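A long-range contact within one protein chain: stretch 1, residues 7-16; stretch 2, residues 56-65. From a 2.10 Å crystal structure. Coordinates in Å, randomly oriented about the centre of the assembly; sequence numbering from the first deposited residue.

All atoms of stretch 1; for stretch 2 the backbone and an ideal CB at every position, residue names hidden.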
# COMPACT_ATOMS: atom_id res chain seq x y z
N THR A 7 24.45 -8.53 3.99
CA THR A 7 25.15 -7.26 4.01
C THR A 7 24.19 -6.17 3.54
O THR A 7 24.06 -5.13 4.17
CB THR A 7 26.38 -7.30 3.10
OG1 THR A 7 27.32 -8.23 3.63
CG2 THR A 7 27.02 -5.90 2.99
N ILE A 8 23.51 -6.44 2.42
CA ILE A 8 22.55 -5.51 1.85
C ILE A 8 21.47 -5.12 2.84
O ILE A 8 21.07 -3.95 2.91
CB ILE A 8 21.88 -6.10 0.58
CG1 ILE A 8 22.93 -6.25 -0.54
CG2 ILE A 8 20.72 -5.21 0.13
CD1 ILE A 8 22.41 -6.92 -1.82
N ALA A 9 21.00 -6.09 3.62
CA ALA A 9 19.96 -5.81 4.60
C ALA A 9 20.48 -4.88 5.70
O ALA A 9 19.74 -4.02 6.17
CB ALA A 9 19.45 -7.12 5.22
N ILE A 10 21.73 -5.05 6.09
CA ILE A 10 22.27 -4.17 7.13
C ILE A 10 22.51 -2.78 6.55
O ILE A 10 22.31 -1.78 7.24
CB ILE A 10 23.57 -4.73 7.74
CG1 ILE A 10 23.27 -6.08 8.42
CG2 ILE A 10 24.11 -3.75 8.77
CD1 ILE A 10 24.51 -6.81 8.97
N LEU A 11 22.94 -2.72 5.30
CA LEU A 11 23.17 -1.44 4.65
C LEU A 11 21.87 -0.66 4.52
O LEU A 11 21.86 0.58 4.53
CB LEU A 11 23.81 -1.64 3.27
CG LEU A 11 25.31 -1.89 3.31
CD1 LEU A 11 25.82 -2.29 1.94
CD2 LEU A 11 26.01 -0.62 3.83
N LYS A 12 20.77 -1.38 4.39
CA LYS A 12 19.46 -0.76 4.26
C LYS A 12 19.08 -0.12 5.61
O LYS A 12 18.44 0.93 5.64
CB LYS A 12 18.41 -1.78 3.82
CG LYS A 12 17.24 -1.15 3.07
CD LYS A 12 16.23 -2.19 2.57
CE LYS A 12 15.11 -1.51 1.74
NZ LYS A 12 15.60 -0.91 0.44
N ASN A 13 19.47 -0.75 6.72
CA ASN A 13 19.17 -0.18 8.04
C ASN A 13 20.01 1.09 8.20
O ASN A 13 19.53 2.09 8.74
CB ASN A 13 19.50 -1.17 9.16
CG ASN A 13 19.42 -0.54 10.55
OD1 ASN A 13 20.44 -0.32 11.20
ND2 ASN A 13 18.20 -0.26 11.02
N PHE A 14 21.25 1.06 7.71
CA PHE A 14 22.15 2.21 7.78
C PHE A 14 21.60 3.41 6.98
O PHE A 14 21.66 4.55 7.44
CB PHE A 14 23.54 1.83 7.26
CG PHE A 14 24.40 1.07 8.26
CD1 PHE A 14 23.83 0.23 9.21
CD2 PHE A 14 25.79 1.18 8.21
CE1 PHE A 14 24.64 -0.49 10.11
CE2 PHE A 14 26.61 0.47 9.10
CZ PHE A 14 26.02 -0.37 10.05
N ALA A 15 21.05 3.15 5.79
CA ALA A 15 20.50 4.21 4.96
C ALA A 15 19.37 4.97 5.66
O ALA A 15 19.07 6.11 5.31
CB ALA A 15 20.00 3.65 3.63
N SER A 16 18.72 4.33 6.63
CA SER A 16 17.65 4.99 7.34
C SER A 16 18.27 5.92 8.39
O SER A 16 17.61 6.80 8.93
CB SER A 16 16.74 3.97 8.02
OG SER A 16 17.38 3.38 9.13
N UNK A 56 23.10 8.39 -2.37
CA UNK A 56 21.79 7.79 -2.14
C UNK A 56 21.91 6.28 -2.00
O UNK A 56 21.59 5.53 -2.93
CB UNK A 56 20.83 8.14 -3.28
N UNK A 57 22.37 5.84 -0.84
CA UNK A 57 22.57 4.43 -0.55
C UNK A 57 21.33 3.57 -0.76
O UNK A 57 21.42 2.48 -1.31
CB UNK A 57 23.05 4.27 0.89
N UNK A 58 20.18 4.06 -0.33
CA UNK A 58 18.97 3.26 -0.48
C UNK A 58 18.62 2.91 -1.92
O UNK A 58 18.29 1.76 -2.21
CB UNK A 58 17.79 4.00 0.15
N UNK A 59 18.70 3.90 -2.82
CA UNK A 59 18.39 3.66 -4.23
C UNK A 59 19.43 2.74 -4.87
O UNK A 59 19.13 1.98 -5.78
CB UNK A 59 18.32 4.98 -4.99
N UNK A 60 20.67 2.84 -4.39
CA UNK A 60 21.75 1.99 -4.88
C UNK A 60 21.39 0.54 -4.54
O UNK A 60 21.39 -0.33 -5.40
CB UNK A 60 23.10 2.39 -4.27
N UNK A 61 21.10 0.30 -3.26
CA UNK A 61 20.74 -1.04 -2.80
C UNK A 61 19.55 -1.60 -3.59
O UNK A 61 19.56 -2.77 -3.99
CB UNK A 61 20.41 -1.01 -1.31
N UNK A 62 18.52 -0.78 -3.80
CA UNK A 62 17.35 -1.22 -4.56
C UNK A 62 17.77 -1.67 -5.96
O UNK A 62 17.25 -2.65 -6.49
CB UNK A 62 16.31 -0.10 -4.65
N UNK A 63 18.70 -0.95 -6.56
CA UNK A 63 19.18 -1.30 -7.88
C UNK A 63 19.85 -2.68 -7.90
O UNK A 63 19.77 -3.41 -8.90
CB UNK A 63 20.16 -0.23 -8.37
N UNK A 64 20.48 -3.06 -6.79
CA UNK A 64 21.14 -4.36 -6.73
C UNK A 64 20.11 -5.49 -6.74
O UNK A 64 20.42 -6.61 -7.12
CB UNK A 64 22.02 -4.45 -5.48
N UNK A 65 18.89 -5.18 -6.33
CA UNK A 65 17.85 -6.19 -6.29
C UNK A 65 17.41 -6.58 -7.70
O UNK A 65 16.78 -7.62 -7.89
CB UNK A 65 16.65 -5.69 -5.48

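The two stretches pack as helices running nearly antiparallel, at 156°, with axes 9.2 Å apart at closest approach.

Position 56 has an extended backbone (phi/psi -126/77) just before a helix. Its CB points away, and stretch 1 offers it nothing. Asp, Asn, Ser or Thr would suit such a start, since each can accept from free backbone NH groups. It is Asp56, the N-cap: OD1 of Asp56 accepts from the backbone N of position 59 at 3.2 Å.

Position 57 points toward stretch 1. Its ideal CB lies 4.1 Å from Ala15 CB. The small alanine leaves room beside Leu11, so Leu, Ile, Met or Val would fit. The residue is Leu57. Its CD2 packs 3.9 Å from Ala15 CB and 4.3 Å from Leu11 CD2, and comes 3.4 Å from Leu11 O.

Position 58 points sideways, with its ideal CB also 4.1 Å from Ala15 CB and 5.4 Å from Lys12 NZ. An acceptor or an acid would suit the amine: Asn, Gln, Asp or Glu. The residue is Asn58. Its OD1 takes a weak hydrogen bond from Lys12 NZ at 3.4 Å.

Position 59 points away, so stretch 1 sets no preference. It is Ser59, whose OG gives a weak hydrogen bond to Asp56 OD2 at 2.9 Å.

Position 60 points sideways, with nothing of stretch 1 within 5.5 Å of its ideal CB. It is Phe60, whose ring stays out of contact.

Position 61 points toward stretch 1; its ideal CB lies 4.4 Å from Ile8 CG2. Ile8 and Leu11 favour a branched or flexible apolar chain: Leu, Ile or Met. Lys12 NZ, 5.1 Å from the ideal CB, would also allow a polar end. The residue is Leu61, which has the largest covered area in stretch 2. Its CD1 lies 3.7 Å from Leu11 CB and 3.5 Å from Lys12 N, against the helix backbone. Its CD2 is 4.2 Å from Ile8 CG2.

Position 62 points away, but its ideal CB is 5.2 Å from Lys12 NZ. A small polar or acidic residue would be reasonable. It is Ser62. Ser62 OG gives a hydrogen bond to Asn58 O at 3.1 Å. Lys12 NZ is 4.0 Å from Ser62 OG, a contact and not a hydrogen bond.

Position 63 is out of reach. It is Ile63.

Position 64 points toward stretch 1; its ideal CB lies 4.4 Å from Ile8 CD1. Leu, Ile, Val or Met would suit. Leu64 places CD1 4.2 Å from Ile8 CD1.

Position 65 points sideways. Small or polar residues are plausible. Ser65 OG gives a hydrogen bond to Ser62 O at 2.5 Å, a very short one.

Stretch 2 56-65: DLNSFLSILS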
# COMPACT_ATOMS: atom_id res chain seq x y z
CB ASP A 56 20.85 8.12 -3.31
CG ASP A 56 19.39 7.78 -3.01
OD1 ASP A 56 19.12 6.97 -2.10
OD2 ASP A 56 18.52 8.34 -3.71
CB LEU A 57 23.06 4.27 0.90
CG LEU A 57 23.22 2.84 1.41
CD1 LEU A 57 24.14 2.07 0.48
CD2 LEU A 57 23.78 2.87 2.83
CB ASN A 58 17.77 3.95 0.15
CG ASN A 58 16.68 2.96 0.48
OD1 ASN A 58 16.88 2.07 1.32
ND2 ASN A 58 15.53 3.09 -0.18
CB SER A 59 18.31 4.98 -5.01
OG SER A 59 17.28 5.81 -4.49
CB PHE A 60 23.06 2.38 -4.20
CG PHE A 60 24.20 1.44 -4.49
CD1 PHE A 60 24.78 1.39 -5.75
CD2 PHE A 60 24.70 0.61 -3.50
CE1 PHE A 60 25.85 0.54 -6.02
CE2 PHE A 60 25.77 -0.25 -3.76
CZ PHE A 60 26.34 -0.29 -5.02
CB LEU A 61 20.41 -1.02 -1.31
CG LEU A 61 21.59 -0.59 -0.42
CD1 LEU A 61 21.12 -0.43 1.02
CD2 LEU A 61 22.72 -1.62 -0.54
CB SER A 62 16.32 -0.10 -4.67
OG SER A 62 15.82 0.23 -3.39
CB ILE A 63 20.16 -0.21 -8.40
CG1 ILE A 63 19.39 0.78 -9.28
CG2 ILE A 63 21.33 -0.83 -9.16
CD1 ILE A 63 18.77 0.15 -10.50
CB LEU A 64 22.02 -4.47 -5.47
CG LEU A 64 23.22 -3.53 -5.39
CD1 LEU A 64 23.94 -3.72 -4.06
CD2 LEU A 64 24.16 -3.79 -6.56
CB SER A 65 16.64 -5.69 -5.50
OG SER A 65 15.91 -4.73 -6.25
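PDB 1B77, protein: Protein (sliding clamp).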